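Local structure of alpha-1,2-mannosyltransferase (Ktr4), putative (Neosartorya fumigata, 7BOP) at residues 295-299 with 319-323; 249-255 with 325-331. The protein is a putative fungal mannosyltransferase of the GT-A-type fold, holding guanosine-5'-diphosphate and manganese in this model. All blocks are in the same frame, centred on the assembly; numbering follows the deposited sequence.

Contact 1: residues 295-299 with 319-323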
ATOM      1  N   GLN A 295       6.957  -9.622  15.263  1.00 33.35           N
ATOM      2  CA  GLN A 295       7.568 -10.202  14.072  1.00 34.66           C
ATOM      3  C   GLN A 295       7.872  -9.121  13.039  1.00 33.73           C
ATOM      4  O   GLN A 295       9.035  -8.934  12.659  1.00 33.54           O
ATOM      5  CB  GLN A 295       6.682 -11.289  13.465  1.00 37.46           C
ATOM      6  CG  GLN A 295       6.568 -12.553  14.313  1.00 39.78           C
ATOM      7  CD  GLN A 295       5.555 -12.451  15.442  1.00 45.36           C
ATOM      8  OE1 GLN A 295       4.748 -11.518  15.506  1.00 41.50           O
ATOM      9  NE2 GLN A 295       5.617 -13.405  16.367  1.00 50.25           N
ATOM     10  N   TYR A 296       6.842  -8.399  12.605  1.00 32.05           N
ATOM     11  CA  TYR A 296       7.040  -7.378  11.582  1.00 30.94           C
ATOM     12  C   TYR A 296       8.010  -6.301  12.042  1.00 31.84           C
ATOM     13  O   TYR A 296       8.899  -5.894  11.285  1.00 31.08           O
ATOM     14  CB  TYR A 296       5.740  -6.720  11.103  1.00 30.56           C
ATOM     15  CG  TYR A 296       6.062  -5.704  10.030  1.00 29.78           C
ATOM     16  CD1 TYR A 296       6.362  -4.384  10.367  1.00 29.53           C
ATOM     17  CD2 TYR A 296       6.172  -6.088   8.690  1.00 29.86           C
ATOM     18  CE1 TYR A 296       6.730  -3.461   9.405  1.00 28.73           C
ATOM     19  CE2 TYR A 296       6.529  -5.167   7.714  1.00 29.26           C
ATOM     20  CZ  TYR A 296       6.799  -3.857   8.080  1.00 28.87           C
ATOM     21  OH  TYR A 296       7.166  -2.939   7.138  1.00 29.12           O
ATOM     22  N   ASP A 297       7.831  -5.800  13.258  1.00 31.65           N
ATOM     23  CA  ASP A 297       8.667  -4.704  13.701  1.00 32.51           C
ATOM     24  C   ASP A 297      10.127  -5.125  13.871  1.00 31.97           C
ATOM     25  O   ASP A 297      11.014  -4.329  13.607  1.00 30.95           O
ATOM     26  CB  ASP A 297       8.144  -4.074  14.984  1.00 34.33           C
ATOM     27  CG  ASP A 297       8.715  -2.700  15.218  1.00 34.66           C
ATOM     28  OD1 ASP A 297       8.729  -1.864  14.284  1.00 35.45           O
ATOM     29  OD2 ASP A 297       9.161  -2.452  16.346  1.00 38.19           O
ATOM     30  N   ALA A 298      10.374  -6.359  14.313  1.00 32.21           N
ATOM     31  CA  ALA A 298      11.748  -6.891  14.355  1.00 32.76           C
ATOM     32  C   ALA A 298      12.345  -6.963  12.941  1.00 32.07           C
ATOM     33  O   ALA A 298      13.516  -6.638  12.743  1.00 31.30           O
ATOM     34  CB  ALA A 298      11.783  -8.261  15.015  1.00 33.24           C
ATOM     35  N   TYR A 299      11.526  -7.375  11.972  1.00 32.05           N
ATOM     36  CA  TYR A 299      11.918  -7.392  10.558  1.00 31.03           C
ATOM     37  C   TYR A 299      12.295  -5.997  10.089  1.00 30.83           C
ATOM     38  O   TYR A 299      13.366  -5.806   9.494  1.00 30.20           O
ATOM     39  CB  TYR A 299      10.798  -7.986   9.696  1.00 30.76           C
ATOM     40  CG  TYR A 299      11.069  -7.995   8.204  1.00 30.96           C
ATOM     41  CD1 TYR A 299      12.185  -8.651   7.685  1.00 32.14           C
ATOM     42  CD2 TYR A 299      10.194  -7.373   7.304  1.00 32.00           C
ATOM     43  CE1 TYR A 299      12.432  -8.673   6.317  1.00 32.09           C
ATOM     44  CE2 TYR A 299      10.436  -7.397   5.932  1.00 30.18           C
ATOM     45  CZ  TYR A 299      11.550  -8.046   5.445  1.00 30.60           C
ATOM     46  OH  TYR A 299      11.803  -8.076   4.083  1.00 31.09           O
ATOM     47  N   VAL A 319       8.683  -4.204   1.108  1.00 28.52           N
ATOM     48  CA  VAL A 319       8.909  -4.475   2.533  1.00 28.53           C
ATOM     49  C   VAL A 319       7.619  -4.895   3.266  1.00 28.09           C
ATOM     50  O   VAL A 319       7.612  -5.899   3.992  1.00 27.57           O
ATOM     51  CB  VAL A 319       9.625  -3.288   3.227  1.00 28.52           C
ATOM     52  CG1 VAL A 319       9.678  -3.481   4.741  1.00 27.95           C
ATOM     53  CG2 VAL A 319      11.039  -3.125   2.669  1.00 29.32           C
ATOM     54  N   HIS A 320       6.535  -4.149   3.075  1.00 28.61           N
ATOM     55  CA  HIS A 320       5.212  -4.586   3.569  1.00 28.74           C
ATOM     56  C   HIS A 320       4.809  -5.949   3.034  1.00 29.11           C
ATOM     57  O   HIS A 320       4.343  -6.812   3.792  1.00 28.00           O
ATOM     58  CB  HIS A 320       4.132  -3.566   3.202  1.00 28.85           C
ATOM     59  CG  HIS A 320       4.194  -2.313   4.016  1.00 29.38           C
ATOM     60  ND1 HIS A 320       3.250  -1.317   3.912  1.00 31.46           N
ATOM     61  CD2 HIS A 320       5.074  -1.901   4.958  1.00 30.71           C
ATOM     62  CE1 HIS A 320       3.554  -0.335   4.740  1.00 30.38           C
ATOM     63  NE2 HIS A 320       4.660  -0.662   5.386  1.00 30.98           N
ATOM     64  N   SER A 321       4.987  -6.139   1.722  1.00 27.56           N
ATOM     65  CA  SER A 321       4.562  -7.367   1.062  1.00 27.16           C
ATOM     66  C   SER A 321       5.307  -8.586   1.570  1.00 26.85           C
ATOM     67  O   SER A 321       4.696  -9.634   1.810  1.00 27.03           O
ATOM     68  CB  SER A 321       4.732  -7.247  -0.453  1.00 27.53           C
ATOM     69  OG  SER A 321       3.992  -6.143  -0.948  1.00 27.27           O
ATOM     70  N   ILE A 322       6.621  -8.453   1.730  1.00 27.37           N
ATOM     71  CA  ILE A 322       7.430  -9.539   2.289  1.00 27.94           C
ATOM     72  C   ILE A 322       7.032  -9.791   3.755  1.00 28.08           C
ATOM     73  O   ILE A 322       6.862 -10.939   4.166  1.00 27.48           O
ATOM     74  CB  ILE A 322       8.936  -9.246   2.165  1.00 28.09           C
ATOM     75  CG1 ILE A 322       9.378  -9.350   0.694  1.00 28.83           C
ATOM     76  CG2 ILE A 322       9.746 -10.213   3.003  1.00 29.01           C
ATOM     77  CD1 ILE A 322      10.703  -8.688   0.403  1.00 29.14           C
ATOM     78  N   GLY A 323       6.892  -8.723   4.532  1.00 27.87           N
ATOM     79  CA  GLY A 323       6.480  -8.858   5.931  1.00 29.78           C
ATOM     80  C   GLY A 323       5.155  -9.582   6.097  1.00 29.09           C
ATOM     81  O   GLY A 323       5.036 -10.489   6.929  1.00 30.04           O
TER
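Two helices pack here through a pair of tyrosines in the buried interior of the GT-A-type domain: segment 295-299 of helix 294-306 meets segment 319-323 of helix 316-327. The short axes approach to 10.6 Å at 135°, an oblique crossing, 45° short of antiparallel, and the two long tyrosine side chains span the gap. Y296 and Y299, one helical turn apart, both have a t chi1 and reach across together. Between them they embrace G323, whose CA lies 3.9 Å from CD2 of Y296, at the ring's edge; a CB there would clash with that same atom, so the absent side chain makes room for the ring. V319, a turn earlier, offers CG1 to both rings, 4.2 Å from CE2 of Y299 and 4.4 Å from CZ of Y296, while CG2 of I322 touches CZ of Y299 at 3.7 Å. No hydrogen bond joins the segments. The tyrosine hydroxyls are nevertheless satisfied, Y296 by the carbonyl of S175 and Y299 by T238, and H320, whose CD2 is 3.2 Å from OH of Y296, bonds E284 and the carbonyl of N174. Tyrosine thus suits both places, apolar along the ring and polar at the tip. The contact stands off the nucleotide pocket, the side chain of H320 being about 11 Å from the bound GDP. It is aromatic helix-helix packing within an alpha/beta GT-A-type domain.

Contact 2: residues 249-255 with 325-331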
ATOM      1  N   LEU A 249       8.157 -17.287  10.990  1.00 35.47           N
ATOM      2  CA  LEU A 249       7.446 -17.621   9.752  1.00 34.55           C
ATOM      3  C   LEU A 249       6.059 -18.172  10.064  1.00 35.02           C
ATOM      4  O   LEU A 249       5.931 -19.105  10.861  1.00 32.23           O
ATOM      5  CB  LEU A 249       8.240 -18.646   8.927  1.00 34.16           C
ATOM      6  CG  LEU A 249       7.638 -19.032   7.574  1.00 34.98           C
ATOM      7  CD1 LEU A 249       7.788 -17.904   6.557  1.00 35.04           C
ATOM      8  CD2 LEU A 249       8.288 -20.295   7.043  1.00 35.74           C
ATOM      9  N   SER A 250       5.018 -17.599   9.455  1.00 32.60           N
ATOM     10  CA  SER A 250       3.654 -18.110   9.656  1.00 33.38           C
ATOM     11  C   SER A 250       3.433 -19.410   8.882  1.00 32.68           C
ATOM     12  O   SER A 250       4.148 -19.700   7.910  1.00 31.17           O
ATOM     13  CB  SER A 250       2.606 -17.082   9.232  1.00 33.81           C
ATOM     14  OG  SER A 250       2.631 -16.899   7.838  1.00 34.34           O
ATOM     15  N   SER A 251       2.420 -20.172   9.285  1.00 33.26           N
ATOM     16  CA  SER A 251       2.087 -21.409   8.586  1.00 35.55           C
ATOM     17  C   SER A 251       1.374 -21.103   7.255  1.00 35.53           C
ATOM     18  O   SER A 251       1.713 -21.680   6.226  1.00 34.14           O
ATOM     19  CB  SER A 251       1.290 -22.353   9.488  1.00 38.07           C
ATOM     20  OG  SER A 251      -0.002 -21.854   9.740  1.00 45.62           O
ATOM     21  N   ASN A 252       0.429 -20.165   7.262  1.00 33.84           N
ATOM     22  CA  ASN A 252      -0.262 -19.768   6.037  1.00 33.85           C
ATOM     23  C   ASN A 252       0.480 -18.581   5.406  1.00 33.66           C
ATOM     24  O   ASN A 252       0.014 -17.427   5.433  1.00 33.28           O
ATOM     25  CB  ASN A 252      -1.730 -19.438   6.329  1.00 34.12           C
ATOM     26  CG  ASN A 252      -2.594 -19.422   5.087  1.00 34.04           C
ATOM     27  OD1 ASN A 252      -2.156 -19.755   3.984  1.00 34.51           O
ATOM     28  ND2 ASN A 252      -3.838 -19.016   5.262  1.00 36.15           N
ATOM     29  N   ASN A 253       1.635 -18.897   4.826  1.00 29.35           N
ATOM     30  CA  ASN A 253       2.565 -17.909   4.307  1.00 29.38           C
ATOM     31  C   ASN A 253       2.503 -17.844   2.783  1.00 28.52           C
ATOM     32  O   ASN A 253       1.928 -18.719   2.138  1.00 29.49           O
ATOM     33  CB  ASN A 253       3.995 -18.189   4.811  1.00 29.85           C
ATOM     34  CG  ASN A 253       4.608 -19.462   4.228  1.00 30.44           C
ATOM     35  OD1 ASN A 253       4.768 -19.599   3.013  1.00 30.29           O
ATOM     36  ND2 ASN A 253       4.979 -20.383   5.100  1.00 29.65           N
ATOM     37  N   MET A 254       3.116 -16.806   2.226  1.00 28.46           N
ATOM     38  CA  MET A 254       3.111 -16.573   0.789  1.00 28.79           C
ATOM     39  C   MET A 254       4.478 -16.860   0.152  1.00 29.97           C
ATOM     40  O   MET A 254       4.857 -16.207  -0.827  1.00 29.20           O
ATOM     41  CB  MET A 254       2.710 -15.119   0.508  1.00 28.84           C
ATOM     42  CG  MET A 254       1.374 -14.699   1.105  1.00 29.42           C
ATOM     43  SD  MET A 254       1.072 -12.946   0.790  1.00 30.66           S
ATOM     44  CE  MET A 254      -0.358 -12.665   1.834  1.00 30.11           C
ATOM     45  N   MET A 255       5.202 -17.856   0.661  1.00 30.18           N
ATOM     46  CA  MET A 255       6.547 -18.160   0.138  1.00 31.73           C
ATOM     47  C   MET A 255       6.545 -18.416  -1.372  1.00 31.27           C
ATOM     48  O   MET A 255       7.429 -17.947  -2.064  1.00 30.91           O
ATOM     49  CB  MET A 255       7.163 -19.365   0.874  1.00 33.98           C
ATOM     50  CG  MET A 255       8.663 -19.552   0.656  1.00 34.94           C
ATOM     51  SD  MET A 255       9.665 -18.201   1.316  1.00 36.26           S
ATOM     52  CE  MET A 255       9.417 -18.431   3.083  1.00 37.57           C
ATOM     53  N   GLY A 325       3.759 -11.524   3.751  1.00 28.71           N
ATOM     54  CA  GLY A 325       3.938 -12.855   3.186  1.00 28.37           C
ATOM     55  C   GLY A 325       4.670 -13.847   4.067  1.00 28.62           C
ATOM     56  O   GLY A 325       4.512 -15.044   3.884  1.00 30.72           O
ATOM     57  N   LEU A 326       5.484 -13.361   5.001  1.00 29.89           N
ATOM     58  CA  LEU A 326       6.214 -14.228   5.937  1.00 31.50           C
ATOM     59  C   LEU A 326       5.576 -14.335   7.324  1.00 31.96           C
ATOM     60  O   LEU A 326       5.667 -15.389   7.951  1.00 31.57           O
ATOM     61  CB  LEU A 326       7.648 -13.730   6.098  1.00 32.03           C
ATOM     62  CG  LEU A 326       8.494 -13.739   4.826  1.00 32.76           C
ATOM     63  CD1 LEU A 326       9.810 -13.055   5.109  1.00 33.34           C
ATOM     64  CD2 LEU A 326       8.698 -15.156   4.326  1.00 32.57           C
ATOM     65  N   PHE A 327       4.947 -13.257   7.793  1.00 31.34           N
ATOM     66  CA  PHE A 327       4.509 -13.149   9.192  1.00 32.16           C
ATOM     67  C   PHE A 327       2.994 -13.057   9.403  1.00 33.55           C
ATOM     68  O   PHE A 327       2.530 -13.302  10.516  1.00 33.72           O
ATOM     69  CB  PHE A 327       5.230 -11.968   9.863  1.00 32.80           C
ATOM     70  CG  PHE A 327       6.717 -11.945   9.592  1.00 32.49           C
ATOM     71  CD1 PHE A 327       7.499 -13.080   9.834  1.00 33.54           C
ATOM     72  CD2 PHE A 327       7.333 -10.812   9.059  1.00 32.56           C
ATOM     73  CE1 PHE A 327       8.856 -13.078   9.557  1.00 33.18           C
ATOM     74  CE2 PHE A 327       8.695 -10.806   8.782  1.00 32.66           C
ATOM     75  CZ  PHE A 327       9.456 -11.936   9.038  1.00 33.64           C
ATOM     76  N   ALA A 328       2.226 -12.737   8.359  1.00 30.86           N
ATOM     77  CA  ALA A 328       0.775 -12.709   8.465  1.00 32.25           C
ATOM     78  C   ALA A 328       0.169 -14.042   8.054  1.00 32.22           C
ATOM     79  O   ALA A 328       0.845 -14.912   7.500  1.00 31.17           O
ATOM     80  CB  ALA A 328       0.199 -11.576   7.624  1.00 32.90           C
ATOM     81  N   ASP A 329      -1.113 -14.187   8.362  1.00 30.80           N
ATOM     82  CA  ASP A 329      -1.950 -15.259   7.862  1.00 31.22           C
ATOM     83  C   ASP A 329      -2.481 -14.802   6.506  1.00 30.76           C
ATOM     84  O   ASP A 329      -3.249 -13.839   6.435  1.00 30.37           O
ATOM     85  CB  ASP A 329      -3.085 -15.476   8.875  1.00 33.18           C
ATOM     86  CG  ASP A 329      -4.044 -16.579   8.499  1.00 36.02           C
ATOM     87  OD1 ASP A 329      -3.999 -17.156   7.387  1.00 33.89           O
ATOM     88  OD2 ASP A 329      -4.902 -16.863   9.364  1.00 38.44           O
ATOM     89  N   ALA A 330      -2.105 -15.500   5.435  1.00 29.35           N
ATOM     90  CA  ALA A 330      -2.519 -15.122   4.075  1.00 29.23           C
ATOM     91  C   ALA A 330      -4.036 -15.074   3.891  1.00 30.46           C
ATOM     92  O   ALA A 330      -4.533 -14.314   3.063  1.00 29.82           O
ATOM     93  CB  ALA A 330      -1.893 -16.054   3.043  1.00 28.62           C
ATOM     94  N   ALA A 331      -4.770 -15.861   4.688  1.00 30.67           N
ATOM     95  CA  ALA A 331      -6.234 -15.820   4.685  1.00 31.90           C
ATOM     96  C   ALA A 331      -6.770 -14.487   5.179  1.00 30.73           C
ATOM     97  O   ALA A 331      -7.899 -14.158   4.876  1.00 31.47           O
ATOM     98  CB  ALA A 331      -6.819 -16.945   5.530  1.00 33.09           C
TER
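A C-terminal helix end held by a loop, with two Asx turns shaping the partners, defines this contact: loop 249-255 lies against the last turn of helix 316-327 and the 328-331 segment that follows. Carbonyls in the last turn of a helix have no backbone NH ahead of them in the helix to bond, and here the loop supplies donors. N of M254 gives a nearly straight hydrogen bond to O of G325 (2.8 Å), and N of S250 another to O of L326 (2.8 Å). The short, polar side chain of S250 also gives a hydrogen bond from OG to O of A328 (2.7 Å). In return, N of A330 bonds O of N252 (2.9 Å), the residue at the centre of an inverse gamma turn. G325 lets the loop come close, since a CB there would sit tightly against CB of M254. Apolar contacts fill in: CD2 of L326 meets CD1 of L249 at 3.7 Å and CE of M255 at 3.6 Å. N253 closes its Asx turn with OD1 accepting from N of M255 (3.0 Å), just where helix 255-258 starts. D329 forms the other, its OD1 taking N of A331 at 3.1 Å and, from across the contact, ND2 of N252 at 2.8 Å.

How the contacts relate
Following the chain, loop 249-255 comes first, between helices 234-244 and 255-258; segment 295-299 follows on helix 294-306, and helix 316-327 then supplies 319-323 and the start of 325-331, which runs on past the helix end. Contact 2 therefore closes a long, largely helical loop with 69 residues between its segments, and contact 1, with 19, is nested inside it. Both use helix 316-327, one along its body and the other at its C-terminal end, and their centres lie about 11 Å apart. F327 joins them directly: its CE2 is 3.6 Å from CB of Y299 and its CG 3.9 Å from CB of Q295. Helix 234-244 borders both, touching Y299, I322 and L326.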